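Local coordinates for hypothetical protein XAC2396 (Xanthomonas axonopodis pv. citri, PDB 2G3W) that is of unknown function but has a compact fold built around a variation of the PD-(D/E)XK nuclease motif, consistent with a distant relationship to those nucleases, at residues Q86-E89 / S90-R93; E113-W116 / K117-N121; I155-D158 / G159-Q162. All blocks are in the same frame, centred on the assembly; numbering follows the deposited sequence. Where two conformers were deposited one is given.

Contact 1 of 3, residues Q86-E89 / S90-R93; sequences QPDE and SRVR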
# COMPACT_ATOMS: atom_id res chain seq x y z
N GLN A 86 5.69 12.99 -12.92
CA GLN A 86 5.21 11.96 -13.79
C GLN A 86 6.31 11.66 -14.78
O GLN A 86 6.15 11.98 -15.98
CB GLN A 86 4.05 12.52 -14.60
CG GLN A 86 2.82 11.73 -14.50
CD GLN A 86 1.80 12.48 -13.70
OE1 GLN A 86 0.90 13.07 -14.30
NE2 GLN A 86 1.94 12.49 -12.36
N PRO A 87 7.43 11.05 -14.33
CA PRO A 87 8.47 10.75 -15.33
C PRO A 87 8.04 9.86 -16.48
O PRO A 87 7.23 8.95 -16.30
CB PRO A 87 9.55 10.03 -14.50
CG PRO A 87 8.95 9.69 -13.26
CD PRO A 87 7.84 10.64 -12.98
N ASP A 88 8.58 10.11 -17.66
CA ASP A 88 8.26 9.27 -18.78
C ASP A 88 8.85 7.87 -18.61
O ASP A 88 9.65 7.60 -17.69
CB ASP A 88 8.61 9.96 -20.12
CG ASP A 88 10.12 9.97 -20.45
OD1 ASP A 88 10.96 9.39 -19.72
OD2 ASP A 88 10.46 10.53 -21.50
N GLU A 89 8.42 6.96 -19.47
CA GLU A 89 8.83 5.56 -19.41
C GLU A 89 10.34 5.34 -19.38
O GLU A 89 10.82 4.44 -18.70
CB GLU A 89 8.24 4.84 -20.62
CG GLU A 89 6.75 4.96 -20.62
CD GLU A 89 6.13 3.97 -21.53
OE1 GLU A 89 6.11 2.77 -21.18
OE2 GLU A 89 5.66 4.39 -22.60
N SER A 90 11.08 6.16 -20.13
CA SER A 90 12.52 5.98 -20.25
C SER A 90 13.21 6.43 -18.97
O SER A 90 14.23 5.88 -18.59
CB SER A 90 13.07 6.79 -21.41
OG SER A 90 12.78 6.14 -22.64
N ARG A 91 12.66 7.46 -18.35
CA ARG A 91 13.16 7.97 -17.07
C ARG A 91 12.84 6.93 -15.99
O ARG A 91 13.65 6.65 -15.13
CB ARG A 91 12.49 9.30 -16.75
CG ARG A 91 13.39 10.42 -16.24
CD ARG A 91 14.42 9.96 -15.19
NE ARG A 91 14.77 10.98 -14.19
CZ ARG A 91 15.91 11.68 -14.15
NH1 ARG A 91 16.86 11.49 -15.05
NH2 ARG A 91 16.09 12.58 -13.19
N VAL A 92 11.66 6.31 -16.07
CA VAL A 92 11.33 5.27 -15.08
C VAL A 92 12.26 4.08 -15.26
O VAL A 92 12.85 3.59 -14.28
CB VAL A 92 9.84 4.88 -15.10
CG1 VAL A 92 9.58 3.73 -14.12
CG2 VAL A 92 9.02 6.04 -14.65
N ARG A 93 12.44 3.63 -16.51
CA ARG A 93 13.30 2.49 -16.78
C ARG A 93 14.72 2.72 -16.27
O ARG A 93 15.29 1.85 -15.63
CB ARG A 93 13.32 2.16 -18.27
CG ARG A 93 13.82 0.77 -18.56
CD ARG A 93 14.12 0.55 -20.03
NE ARG A 93 15.03 1.55 -20.60
CZ ARG A 93 16.32 1.66 -20.31
NH1 ARG A 93 16.89 0.85 -19.42
NH2 ARG A 93 17.05 2.59 -20.91

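Contact 2 of 3, residues E113-W116 / K117-N121; sequences ETWW and KKHAN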
# COMPACT_ATOMS: atom_id res chain seq x y z
N GLU A 113 -3.57 10.00 -11.56
CA GLU A 113 -4.44 8.80 -11.63
C GLU A 113 -4.51 8.23 -13.06
O GLU A 113 -4.40 7.03 -13.26
CB GLU A 113 -5.85 9.11 -11.14
CG GLU A 113 -6.82 7.91 -11.34
CD GLU A 113 -8.14 8.11 -10.65
OE1 GLU A 113 -8.89 9.04 -11.04
OE2 GLU A 113 -8.43 7.33 -9.72
N THR A 114 -4.70 9.10 -14.04
CA THR A 114 -4.71 8.65 -15.43
C THR A 114 -3.37 8.01 -15.85
O THR A 114 -3.36 6.93 -16.44
CB THR A 114 -5.14 9.76 -16.37
OG1 THR A 114 -4.19 10.83 -16.28
CG2 THR A 114 -6.50 10.26 -15.96
N TRP A 115 -2.28 8.67 -15.50
CA TRP A 115 -0.93 8.12 -15.69
C TRP A 115 -0.80 6.71 -15.06
O TRP A 115 -0.39 5.75 -15.73
CB TRP A 115 0.11 9.07 -15.09
CG TRP A 115 1.52 8.52 -15.08
CD1 TRP A 115 2.42 8.55 -16.12
CD2 TRP A 115 2.21 7.94 -13.97
NE1 TRP A 115 3.62 7.98 -15.72
CE2 TRP A 115 3.52 7.60 -14.41
CE3 TRP A 115 1.84 7.62 -12.66
CZ2 TRP A 115 4.45 6.98 -13.58
CZ3 TRP A 115 2.78 6.99 -11.83
CH2 TRP A 115 4.07 6.68 -12.30
N TRP A 116 -1.22 6.58 -13.82
CA TRP A 116 -1.17 5.24 -13.21
C TRP A 116 -1.97 4.20 -13.97
O TRP A 116 -1.45 3.15 -14.33
CB TRP A 116 -1.59 5.27 -11.73
CG TRP A 116 -1.61 3.87 -11.20
CD1 TRP A 116 -2.71 3.06 -11.01
CD2 TRP A 116 -0.47 3.08 -10.90
NE1 TRP A 116 -2.29 1.81 -10.55
CE2 TRP A 116 -0.92 1.80 -10.51
CE3 TRP A 116 0.92 3.33 -10.92
CZ2 TRP A 116 -0.03 0.78 -10.11
CZ3 TRP A 116 1.80 2.31 -10.55
CH2 TRP A 116 1.31 1.04 -10.16
N LYS A 117 -3.24 4.46 -14.23
CA LYS A 117 -4.09 3.48 -14.87
C LYS A 117 -3.56 3.13 -16.28
O LYS A 117 -3.67 1.97 -16.72
CB LYS A 117 -5.54 3.97 -14.93
CG LYS A 117 -6.27 4.17 -13.56
CD LYS A 117 -7.78 4.34 -13.85
CE LYS A 117 -8.54 5.04 -12.71
NZ LYS A 117 -10.03 4.91 -12.92
N LYS A 118 -3.00 4.12 -16.98
CA LYS A 118 -2.34 3.89 -18.28
C LYS A 118 -1.13 2.94 -18.21
O LYS A 118 -0.99 2.03 -19.05
CB LYS A 118 -1.88 5.20 -18.92
CG LYS A 118 -1.30 4.99 -20.33
CD LYS A 118 -0.86 6.29 -20.99
CE LYS A 118 -0.19 6.03 -22.36
NZ LYS A 118 -1.05 5.22 -23.31
N HIS A 119 -0.28 3.16 -17.21
CA HIS A 119 1.00 2.46 -17.09
C HIS A 119 1.10 1.39 -15.98
O HIS A 119 2.17 0.82 -15.81
CB HIS A 119 2.11 3.49 -16.82
CG HIS A 119 2.26 4.51 -17.90
ND1 HIS A 119 2.10 5.86 -17.67
CD2 HIS A 119 2.55 4.38 -19.22
CE1 HIS A 119 2.30 6.51 -18.80
NE2 HIS A 119 2.57 5.64 -19.75
N ALA A 120 0.02 1.16 -15.23
CA ALA A 120 0.02 0.16 -14.14
C ALA A 120 0.40 -1.23 -14.62
O ALA A 120 1.27 -1.88 -14.01
CB ALA A 120 -1.31 0.10 -13.46
N ASN A 121 -0.22 -1.69 -15.70
CA ASN A 121 0.10 -3.01 -16.22
C ASN A 121 1.60 -3.05 -16.50
O ASN A 121 2.27 -4.02 -16.19
CB ASN A 121 -0.73 -3.32 -17.48
CG ASN A 121 -0.49 -4.71 -18.02
OD1 ASN A 121 -0.38 -5.69 -17.26
ND2 ASN A 121 -0.42 -4.82 -19.36

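Contact 3 of 3, residues I155-D158 / G159-Q162; sequences IIQD and GEVQ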
# COMPACT_ATOMS: atom_id res chain seq x y z
N ILE A 155 5.27 14.67 11.55
CA ILE A 155 4.80 13.58 12.37
C ILE A 155 4.27 12.49 11.41
O ILE A 155 3.33 12.74 10.65
CB ILE A 155 3.71 14.06 13.35
CG1 ILE A 155 4.33 14.82 14.52
CG2 ILE A 155 2.93 12.88 13.92
CD1 ILE A 155 3.45 15.88 15.09
N ILE A 156 4.91 11.32 11.42
CA ILE A 156 4.49 10.19 10.57
C ILE A 156 4.03 9.03 11.44
O ILE A 156 4.74 8.63 12.38
CB ILE A 156 5.60 9.77 9.58
CG1 ILE A 156 6.11 11.01 8.82
CG2 ILE A 156 5.08 8.70 8.61
CD1 ILE A 156 7.32 10.75 7.89
N GLN A 157 2.82 8.54 11.16
CA GLN A 157 2.16 7.52 11.98
C GLN A 157 1.06 6.81 11.17
O GLN A 157 0.18 7.47 10.62
CB GLN A 157 1.58 8.16 13.25
CG GLN A 157 0.28 9.00 13.09
CD GLN A 157 0.44 10.31 12.29
OE1 GLN A 157 1.55 10.77 12.02
NE2 GLN A 157 -0.69 10.92 11.95
N ASP A 158 1.10 5.48 11.10
CA ASP A 158 0.10 4.70 10.36
C ASP A 158 -0.07 5.13 8.88
O ASP A 158 -1.19 5.13 8.36
CB ASP A 158 -1.24 4.72 11.09
CG ASP A 158 -1.16 4.06 12.46
OD1 ASP A 158 -0.30 3.17 12.62
OD2 ASP A 158 -1.96 4.43 13.35
N GLY A 159 1.03 5.49 8.24
CA GLY A 159 1.03 5.91 6.83
C GLY A 159 0.55 7.33 6.57
O GLY A 159 0.47 7.77 5.42
N GLU A 160 0.23 8.04 7.64
CA GLU A 160 -0.25 9.40 7.56
C GLU A 160 0.88 10.37 7.92
O GLU A 160 1.67 10.12 8.84
CB GLU A 160 -1.42 9.57 8.51
CG GLU A 160 -1.97 10.95 8.60
CD GLU A 160 -3.16 11.04 9.51
OE1 GLU A 160 -2.98 11.06 10.75
OE2 GLU A 160 -4.28 11.13 8.99
N VAL A 161 0.97 11.48 7.18
CA VAL A 161 2.03 12.45 7.43
C VAL A 161 1.43 13.81 7.72
O VAL A 161 0.53 14.26 7.01
CB VAL A 161 3.09 12.49 6.26
CG1 VAL A 161 2.44 12.76 4.94
CG2 VAL A 161 4.23 13.52 6.55
N GLN A 162 1.90 14.43 8.80
CA GLN A 162 1.59 15.82 9.15
C GLN A 162 2.85 16.68 9.08
O GLN A 162 3.89 16.33 9.63
CB GLN A 162 0.96 15.94 10.56
CG GLN A 162 0.60 17.40 10.91
CD GLN A 162 -0.01 17.62 12.29
OE1 GLN A 162 -0.03 16.72 13.15
NE2 GLN A 162 -0.51 18.83 12.52

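Contact 1 of 3, residues Q86-E89 / S90-R93
Asp88 is the N-cap of helix 89-98, its OD1 accepting from Arg91 N at 2.9 Å. The amide meets the oxygen nearly end-on, and the N-H points fairly straight at it, at 154°. What brings the carboxylate there is the first torsion: CG of Asp88 sits between its own backbone N and carbonyl carbon (chi1 76°), which folds the short chain back over the first turn. Aspartate suits an N-cap because its acceptor is only one carbon beyond CB and can take the place of the carbonyl that a preceding turn would have supplied. Asp88 O receives Val92 N at 2.9 Å, and Glu89 O takes Arg93 N at 2.8 Å, so regular i to i+4 bonding begins with the cap residue itself. CB of Arg91 lies 3.3 Å from Asp88 OD1, but the guanidinium group of Arg91 leads away, its NE forming a salt bridge with Asp83 and its NH2 bonding to Glu66 O. Just before the cap, Pro87 leans on the same turn: its CB touches Arg91 CB at 3.8 Å, and its CG meets CG2 of the buried Val92 at 3.9 Å. Proline fits there, since no helical bond is asked of its nitrogen. The capping carboxylate, probably charged, would also interact favourably with the positive end of the helix dipole, a combination that probably helps to set where the helix begins.

Contact 2 of 3, residues E113-W116 / K117-N121
Trp115 and His119 form an offset edge-to-face pair one helical turn apart, the edge of the imidazole directed at one face of the indole. Centroids of the five-membered indole ring and the imidazole are 4.5 Å apart and the planes stand at 64°. His119 ND1 does the touching, 3.1 Å from Trp115 CD1. CG of His119 lies beside its own backbone N (chi1 -60°), which swings the ring back toward the preceding turn, while the aliphatic CG of Lys118 lies over one imidazole face. Over one face of Trp116 lies Ala120, whose CB stands 3.7 Å from the centroid of the five-membered ring in a CH-pi contact. Alanine is small enough to let the indole lie close along the helix. All this belongs to helix 110-123, the crossover of the beta-alpha-beta unit formed with strands 101-106 and 129-133. Its backbone runs regularly from Lys117 N to Glu113 O at 3.0 Å and on to His119 N with Trp115 O; the next bond, Ala120 N to Trp116 O, is weak, bent to 125°. Along the flank turned to the second subunit, Glu113 and Lys117 lie side by side, CG of Glu113 3.6 Å from CE of Lys117. Their charged ends, OE2 of Glu113 and NZ of Lys117, are 4.3 Å apart, beyond a salt bridge, and NZ makes a weak hydrogen bond to OH of Tyr22 of the second subunit, against which Glu113 also packs.

Contact 3 of 3, residues I155-D158 / G159-Q162
Ile155 and Gln162 exchange both backbone bonds of an antiparallel pair: Ile155 N gives to Gln162 O, and Gln162 N returns to Ile155 O, each at 2.9 Å. Gln157 and Glu160 repeat this nearer the turn. Gln157 N reaches Glu160 O at 3.0 Å, lying in the carbonyl plane, whereas Glu160 N approaches Gln157 O from above that plane. A type I' turn from Gln157 to Glu160, with Asp158 and Gly159 at its centre, closes the beta hairpin of strands 149-157 and 160-165. Both central residues have positive phi, 54° at Asp158 and 78° at Gly159; glycine takes this up readily, and aspartate tolerates it better than most other residues. Their amides are satisfied by one carboxylate: Asp18 OD1 accepts from Asp158 N and OD2 from Gly159 N. Asp158 OD1 in turn accepts from Tyr74 N of the second subunit. Ile156 and Val161 form the intervening non-hydrogen-bonded pair; their backbones bond outward, Ile156 to Ser15 and Met17, Val161 to Leu172. Their branched side chains share the buried face, where CG1 of Ile156 meets CG2 of Val161 at 3.9 Å and both pack on Leu49 of helix 37-49. On the other face Gln162 gives its NE2 to Ser169 OG.

Overall arrangement
Along the chain the contacts follow in series, contact 1 at the start of helix 89-98, contact 2 within helix 110-123 and contact 3 at the hairpin turn between strands 149-157 and 160-165. Contacts 1 and 2, with centres about 13 Å apart, touch: Gln86, in the loop leading into helix 89-98, packs on Trp115, and Glu89 comes near His119, so the two helices are neighbours. Contact 3 lies on the opposite side of the chain's centre from contact 1, about 28 Å away between centres, and about 26 Å from contact 2. One mixed sheet runs through the fold: contact 3 joins two of its strands, and the helices of contacts 1 and 2 connect others. Contacts 2 and 3 both reach the second subunit, so separate parts of the fold take part in the dimer.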